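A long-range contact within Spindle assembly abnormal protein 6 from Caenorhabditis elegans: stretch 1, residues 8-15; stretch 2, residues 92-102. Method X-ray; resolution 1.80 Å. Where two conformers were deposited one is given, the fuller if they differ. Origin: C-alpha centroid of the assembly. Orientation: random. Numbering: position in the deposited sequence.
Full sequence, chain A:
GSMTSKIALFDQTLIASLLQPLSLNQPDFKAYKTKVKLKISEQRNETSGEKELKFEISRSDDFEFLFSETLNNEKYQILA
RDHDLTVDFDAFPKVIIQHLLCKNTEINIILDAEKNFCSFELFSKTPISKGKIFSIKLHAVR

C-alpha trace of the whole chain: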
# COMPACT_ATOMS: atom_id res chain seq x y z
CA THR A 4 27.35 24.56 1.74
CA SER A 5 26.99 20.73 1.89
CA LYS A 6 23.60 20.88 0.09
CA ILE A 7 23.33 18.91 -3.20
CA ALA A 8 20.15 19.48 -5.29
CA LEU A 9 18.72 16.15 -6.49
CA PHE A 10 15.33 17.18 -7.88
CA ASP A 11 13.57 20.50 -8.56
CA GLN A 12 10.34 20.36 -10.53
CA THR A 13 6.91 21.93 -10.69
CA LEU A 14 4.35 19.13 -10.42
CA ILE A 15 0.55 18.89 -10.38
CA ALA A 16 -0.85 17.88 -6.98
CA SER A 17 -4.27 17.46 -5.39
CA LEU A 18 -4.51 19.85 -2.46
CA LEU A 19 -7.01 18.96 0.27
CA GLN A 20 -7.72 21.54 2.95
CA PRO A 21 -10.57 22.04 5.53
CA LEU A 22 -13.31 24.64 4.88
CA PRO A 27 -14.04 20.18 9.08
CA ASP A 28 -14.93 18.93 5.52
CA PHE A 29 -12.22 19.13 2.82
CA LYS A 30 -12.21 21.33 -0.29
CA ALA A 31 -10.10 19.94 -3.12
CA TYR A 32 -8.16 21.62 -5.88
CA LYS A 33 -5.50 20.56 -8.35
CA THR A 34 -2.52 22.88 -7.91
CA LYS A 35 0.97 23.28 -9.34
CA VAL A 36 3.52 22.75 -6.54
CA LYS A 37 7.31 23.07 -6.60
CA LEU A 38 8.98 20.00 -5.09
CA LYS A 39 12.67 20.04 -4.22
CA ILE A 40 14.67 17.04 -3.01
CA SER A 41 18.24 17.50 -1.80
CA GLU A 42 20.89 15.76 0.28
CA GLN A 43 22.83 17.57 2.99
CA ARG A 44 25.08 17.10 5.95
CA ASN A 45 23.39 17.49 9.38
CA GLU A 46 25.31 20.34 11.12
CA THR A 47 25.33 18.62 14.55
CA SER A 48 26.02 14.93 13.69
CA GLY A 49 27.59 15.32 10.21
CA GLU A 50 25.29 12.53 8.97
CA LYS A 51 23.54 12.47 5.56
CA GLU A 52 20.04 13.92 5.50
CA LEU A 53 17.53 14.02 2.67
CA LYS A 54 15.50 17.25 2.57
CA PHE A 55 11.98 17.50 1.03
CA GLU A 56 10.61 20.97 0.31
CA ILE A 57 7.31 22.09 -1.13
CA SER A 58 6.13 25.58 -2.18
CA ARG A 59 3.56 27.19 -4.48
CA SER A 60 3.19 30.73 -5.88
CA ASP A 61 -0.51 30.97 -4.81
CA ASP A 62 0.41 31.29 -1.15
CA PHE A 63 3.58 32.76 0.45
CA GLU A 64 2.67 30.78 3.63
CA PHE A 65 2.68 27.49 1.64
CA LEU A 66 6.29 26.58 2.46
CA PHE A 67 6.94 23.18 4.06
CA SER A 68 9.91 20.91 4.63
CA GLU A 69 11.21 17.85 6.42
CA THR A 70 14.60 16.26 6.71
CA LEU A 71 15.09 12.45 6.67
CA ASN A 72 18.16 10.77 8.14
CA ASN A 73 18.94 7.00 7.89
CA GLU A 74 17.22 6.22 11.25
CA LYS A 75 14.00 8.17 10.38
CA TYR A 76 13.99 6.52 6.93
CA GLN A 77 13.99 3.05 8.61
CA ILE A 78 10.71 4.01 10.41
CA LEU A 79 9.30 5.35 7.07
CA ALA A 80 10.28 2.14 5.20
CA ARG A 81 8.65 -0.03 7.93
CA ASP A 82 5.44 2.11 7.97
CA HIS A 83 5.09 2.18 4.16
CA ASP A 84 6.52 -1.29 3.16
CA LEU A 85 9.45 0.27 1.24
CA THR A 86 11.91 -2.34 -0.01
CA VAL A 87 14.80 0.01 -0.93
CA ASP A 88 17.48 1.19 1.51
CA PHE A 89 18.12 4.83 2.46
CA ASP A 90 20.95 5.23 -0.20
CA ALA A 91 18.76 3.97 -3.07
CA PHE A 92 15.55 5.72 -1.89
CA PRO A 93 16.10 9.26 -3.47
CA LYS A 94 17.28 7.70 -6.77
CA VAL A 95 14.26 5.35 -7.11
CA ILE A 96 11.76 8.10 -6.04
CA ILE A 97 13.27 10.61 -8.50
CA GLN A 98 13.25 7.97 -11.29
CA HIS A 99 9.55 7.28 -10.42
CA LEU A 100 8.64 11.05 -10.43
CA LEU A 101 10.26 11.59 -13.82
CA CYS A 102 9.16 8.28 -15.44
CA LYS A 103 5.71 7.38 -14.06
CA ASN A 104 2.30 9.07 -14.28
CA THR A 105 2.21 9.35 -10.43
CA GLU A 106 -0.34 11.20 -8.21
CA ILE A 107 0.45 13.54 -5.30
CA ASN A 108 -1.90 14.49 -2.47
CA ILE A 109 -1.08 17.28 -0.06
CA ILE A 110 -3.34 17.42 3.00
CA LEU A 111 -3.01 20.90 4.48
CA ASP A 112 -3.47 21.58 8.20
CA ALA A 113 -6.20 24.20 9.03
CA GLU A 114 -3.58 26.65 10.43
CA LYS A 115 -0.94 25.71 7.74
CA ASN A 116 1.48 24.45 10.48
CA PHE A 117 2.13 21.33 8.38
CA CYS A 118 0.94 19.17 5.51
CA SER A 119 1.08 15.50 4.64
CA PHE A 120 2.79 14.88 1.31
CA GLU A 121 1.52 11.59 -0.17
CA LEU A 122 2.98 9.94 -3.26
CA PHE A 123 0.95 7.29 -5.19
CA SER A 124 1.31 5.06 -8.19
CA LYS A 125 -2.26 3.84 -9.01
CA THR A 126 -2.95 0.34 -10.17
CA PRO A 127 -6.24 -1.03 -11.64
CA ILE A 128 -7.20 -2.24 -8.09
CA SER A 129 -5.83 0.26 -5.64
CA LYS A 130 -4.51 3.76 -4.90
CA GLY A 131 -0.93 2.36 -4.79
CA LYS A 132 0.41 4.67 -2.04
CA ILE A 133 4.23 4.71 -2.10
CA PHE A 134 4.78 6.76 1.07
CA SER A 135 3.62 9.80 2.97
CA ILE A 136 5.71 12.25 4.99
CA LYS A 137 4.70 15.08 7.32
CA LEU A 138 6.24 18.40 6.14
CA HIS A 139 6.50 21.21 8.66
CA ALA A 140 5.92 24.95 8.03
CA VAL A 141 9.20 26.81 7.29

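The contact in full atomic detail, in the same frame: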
# COMPACT_ATOMS: atom_id res chain seq x y z
N ALA A 8 21.49 19.53 -4.71
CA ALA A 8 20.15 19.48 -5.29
C ALA A 8 20.00 18.18 -6.07
O ALA A 8 20.90 17.82 -6.84
CB ALA A 8 19.91 20.68 -6.19
N LEU A 9 18.92 17.43 -5.82
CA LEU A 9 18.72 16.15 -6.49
C LEU A 9 17.54 16.19 -7.43
O LEU A 9 17.52 15.48 -8.42
CB LEU A 9 18.52 15.00 -5.48
CG LEU A 9 19.64 14.74 -4.44
CD1 LEU A 9 19.17 13.71 -3.44
CD2 LEU A 9 20.91 14.22 -5.10
N PHE A 10 16.56 17.05 -7.12
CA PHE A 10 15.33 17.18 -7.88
C PHE A 10 14.73 18.54 -7.60
O PHE A 10 14.72 18.98 -6.45
CB PHE A 10 14.35 16.06 -7.46
CG PHE A 10 13.01 16.02 -8.18
CD1 PHE A 10 11.93 16.75 -7.70
CD2 PHE A 10 12.80 15.16 -9.25
CE1 PHE A 10 10.68 16.69 -8.34
CE2 PHE A 10 11.53 15.06 -9.86
CZ PHE A 10 10.48 15.84 -9.40
N ASP A 11 14.25 19.20 -8.66
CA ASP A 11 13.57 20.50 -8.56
C ASP A 11 12.60 20.62 -9.71
O ASP A 11 13.00 20.97 -10.81
CB ASP A 11 14.59 21.66 -8.57
CG ASP A 11 14.00 23.02 -8.23
OD1 ASP A 11 12.77 23.18 -8.32
OD2 ASP A 11 14.78 23.91 -7.84
N GLN A 12 11.34 20.28 -9.47
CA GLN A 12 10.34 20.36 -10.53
C GLN A 12 9.03 20.89 -10.04
O GLN A 12 8.67 20.66 -8.89
CB GLN A 12 10.07 18.97 -11.14
CG GLN A 12 11.30 18.22 -11.69
CD GLN A 12 11.74 18.70 -13.04
OE1 GLN A 12 10.98 19.31 -13.80
NE2 GLN A 12 12.98 18.39 -13.38
N THR A 13 8.27 21.53 -10.94
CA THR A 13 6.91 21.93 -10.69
C THR A 13 6.06 20.73 -11.08
O THR A 13 6.19 20.20 -12.20
CB THR A 13 6.55 23.21 -11.46
OG1 THR A 13 7.37 24.27 -10.96
CG2 THR A 13 5.09 23.56 -11.30
N LEU A 14 5.21 20.27 -10.17
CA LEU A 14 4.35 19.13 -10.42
C LEU A 14 2.92 19.50 -10.14
O LEU A 14 2.68 20.47 -9.42
CB LEU A 14 4.76 17.97 -9.48
CG LEU A 14 6.21 17.43 -9.58
CD1 LEU A 14 6.55 16.53 -8.40
CD2 LEU A 14 6.44 16.72 -10.91
N ILE A 15 1.97 18.70 -10.66
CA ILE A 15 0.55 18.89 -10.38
C ILE A 15 0.22 18.03 -9.18
O ILE A 15 0.55 16.85 -9.18
CB ILE A 15 -0.39 18.55 -11.60
CG1 ILE A 15 0.00 19.26 -12.93
CG2 ILE A 15 -1.87 18.71 -11.27
CD1 ILE A 15 0.36 20.68 -12.90
N PHE A 92 16.86 5.05 -1.96
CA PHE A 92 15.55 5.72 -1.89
C PHE A 92 15.45 7.02 -2.71
O PHE A 92 14.48 7.07 -3.48
CB PHE A 92 15.13 5.99 -0.45
CG PHE A 92 13.83 6.74 -0.29
CD1 PHE A 92 12.62 6.13 -0.62
CD2 PHE A 92 13.80 8.00 0.28
CE1 PHE A 92 11.41 6.79 -0.41
CE2 PHE A 92 12.59 8.66 0.48
CZ PHE A 92 11.40 8.06 0.12
N PRO A 93 16.34 8.05 -2.64
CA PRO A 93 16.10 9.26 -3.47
C PRO A 93 16.18 8.96 -4.98
O PRO A 93 15.39 9.48 -5.74
CB PRO A 93 17.20 10.23 -3.03
CG PRO A 93 18.29 9.34 -2.46
CD PRO A 93 17.55 8.23 -1.79
N LYS A 94 17.08 8.10 -5.38
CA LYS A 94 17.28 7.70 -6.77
C LYS A 94 16.01 7.06 -7.36
O LYS A 94 15.59 7.42 -8.45
CB LYS A 94 18.45 6.69 -6.87
CG LYS A 94 19.74 7.14 -6.17
CD LYS A 94 20.81 6.04 -6.21
CE LYS A 94 22.12 6.49 -5.64
NZ LYS A 94 23.12 5.39 -5.61
N VAL A 95 15.44 6.09 -6.65
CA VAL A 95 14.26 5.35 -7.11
C VAL A 95 13.04 6.28 -7.09
O VAL A 95 12.24 6.24 -8.03
CB VAL A 95 14.07 4.05 -6.25
CG1 VAL A 95 12.87 3.26 -6.72
CG2 VAL A 95 15.32 3.16 -6.34
N ILE A 96 12.89 7.15 -6.08
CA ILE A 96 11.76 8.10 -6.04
C ILE A 96 11.87 9.11 -7.17
O ILE A 96 10.86 9.42 -7.82
CB ILE A 96 11.62 8.82 -4.66
CG1 ILE A 96 11.18 7.82 -3.58
CG2 ILE A 96 10.67 10.07 -4.71
CD1 ILE A 96 9.83 7.04 -3.80
N ILE A 97 13.09 9.61 -7.44
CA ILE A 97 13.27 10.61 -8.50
C ILE A 97 13.01 9.94 -9.85
O ILE A 97 12.33 10.53 -10.68
CB ILE A 97 14.65 11.30 -8.38
CG1 ILE A 97 14.60 12.28 -7.19
CG2 ILE A 97 15.06 12.03 -9.66
CD1 ILE A 97 15.95 12.70 -6.59
N GLN A 98 13.50 8.70 -10.04
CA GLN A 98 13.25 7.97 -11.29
C GLN A 98 11.74 7.79 -11.47
O GLN A 98 11.22 8.05 -12.55
CB GLN A 98 13.99 6.62 -11.31
CG GLN A 98 14.11 6.02 -12.71
CD GLN A 98 14.47 4.56 -12.73
OE1 GLN A 98 15.33 4.09 -11.98
NE2 GLN A 98 13.86 3.82 -13.64
N HIS A 99 11.01 7.44 -10.38
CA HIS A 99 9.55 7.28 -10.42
C HIS A 99 8.87 8.59 -10.84
O HIS A 99 8.04 8.58 -11.74
CB HIS A 99 9.00 6.80 -9.06
CG HIS A 99 7.50 6.71 -9.06
ND1 HIS A 99 6.85 5.54 -9.41
CD2 HIS A 99 6.58 7.68 -8.83
CE1 HIS A 99 5.56 5.82 -9.38
NE2 HIS A 99 5.35 7.10 -9.03
N LEU A 100 9.22 9.72 -10.18
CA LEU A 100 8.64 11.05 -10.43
C LEU A 100 8.86 11.55 -11.84
O LEU A 100 8.06 12.34 -12.33
CB LEU A 100 9.21 12.11 -9.47
CG LEU A 100 8.82 11.99 -8.01
CD1 LEU A 100 9.69 12.88 -7.16
CD2 LEU A 100 7.31 12.32 -7.79
N LEU A 101 9.96 11.13 -12.47
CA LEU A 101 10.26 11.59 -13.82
C LEU A 101 9.78 10.60 -14.88
O LEU A 101 9.63 11.00 -16.04
CB LEU A 101 11.77 11.85 -13.99
CG LEU A 101 12.37 12.98 -13.13
CD1 LEU A 101 13.88 12.92 -13.14
CD2 LEU A 101 11.88 14.35 -13.59
N CYS A 102 9.53 9.34 -14.50
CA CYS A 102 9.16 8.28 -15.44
C CYS A 102 7.69 7.88 -15.43
O CYS A 102 7.25 7.23 -16.38
CB CYS A 102 10.02 7.05 -15.19
SG CYS A 102 11.81 7.35 -15.29

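A helix that packs on a β-strand usually does so through side chains alone, and the contact between strand 8-15 and helix 92-102 of this protein is a compact example. At its centre lies the ring of F10. The CA-to-CB bond of F10 points toward the helix, and with chi1 at -179° (t) its ring packs against L100, which lays its CD1 methyl over one face: L100 CD1 sits 4.0 Å from the centroid of the F10 ring, 19° off the ring normal, a CH-pi contact. The same ring meets the helix along its CE2 atom, with F10 CE2 3.8 Å from L100 CB and also 3.8 Å from L101 CD2. Nearer the backbone, F10 CB lies 3.8 Å from I97 CG1. A flat, wide aromatic thus touches three helical residues at once, and F10 gives up more surface to the contact than any other residue in it, 84 of the 346 Å² buried in total.

The helical partners follow from helical periodicity. P93, I97, L100 and L101 are spaced four, three and one residues apart, so they line one side of the helix, while K94 and Q98 direct their CA-to-CB bonds away from the strand. P93 belongs to the first turn, where its lack of an amide hydrogen costs little; its carbonyl oxygen accepts the backbone hydrogen bond from I97, P93 O to I97 N 2.9 Å.

The two axes run at 24° to each other, nearly parallel, and approach to 9.4 Å, so the strand can meet successive turns. L9 reaches back to the first of them, with L9 CD1 4.0 Å from P93 CB, and covers the end of I97, L9 CB lying 3.6 Å from I97 CD1. Farther along, L14 makes a looser contact, L14 CD1 to L100 CD2 at 4.3 Å. From F10 onward the strand alternates: F10, Q12 and L14 point toward the helix, whereas D11 and T13 are out of its reach and exposed, as suits their polar side chains; L9, just before F10, points toward the helix as well.

At the margin the contact becomes mixed. The CA-to-CB bond of L101 points sideways, yet the end of its side chain comes nearer the strand, placing CD2 against F10. Q12 borders the same methyl, Q12 NE2 being 4.2 Å from L101 CD2; this is simple packing, and a partly exposed glutamine can lay its length, CG through NE2, against a leucine methyl there. No hydrogen bond crosses between the stretches. Apolar packing accounts for their association.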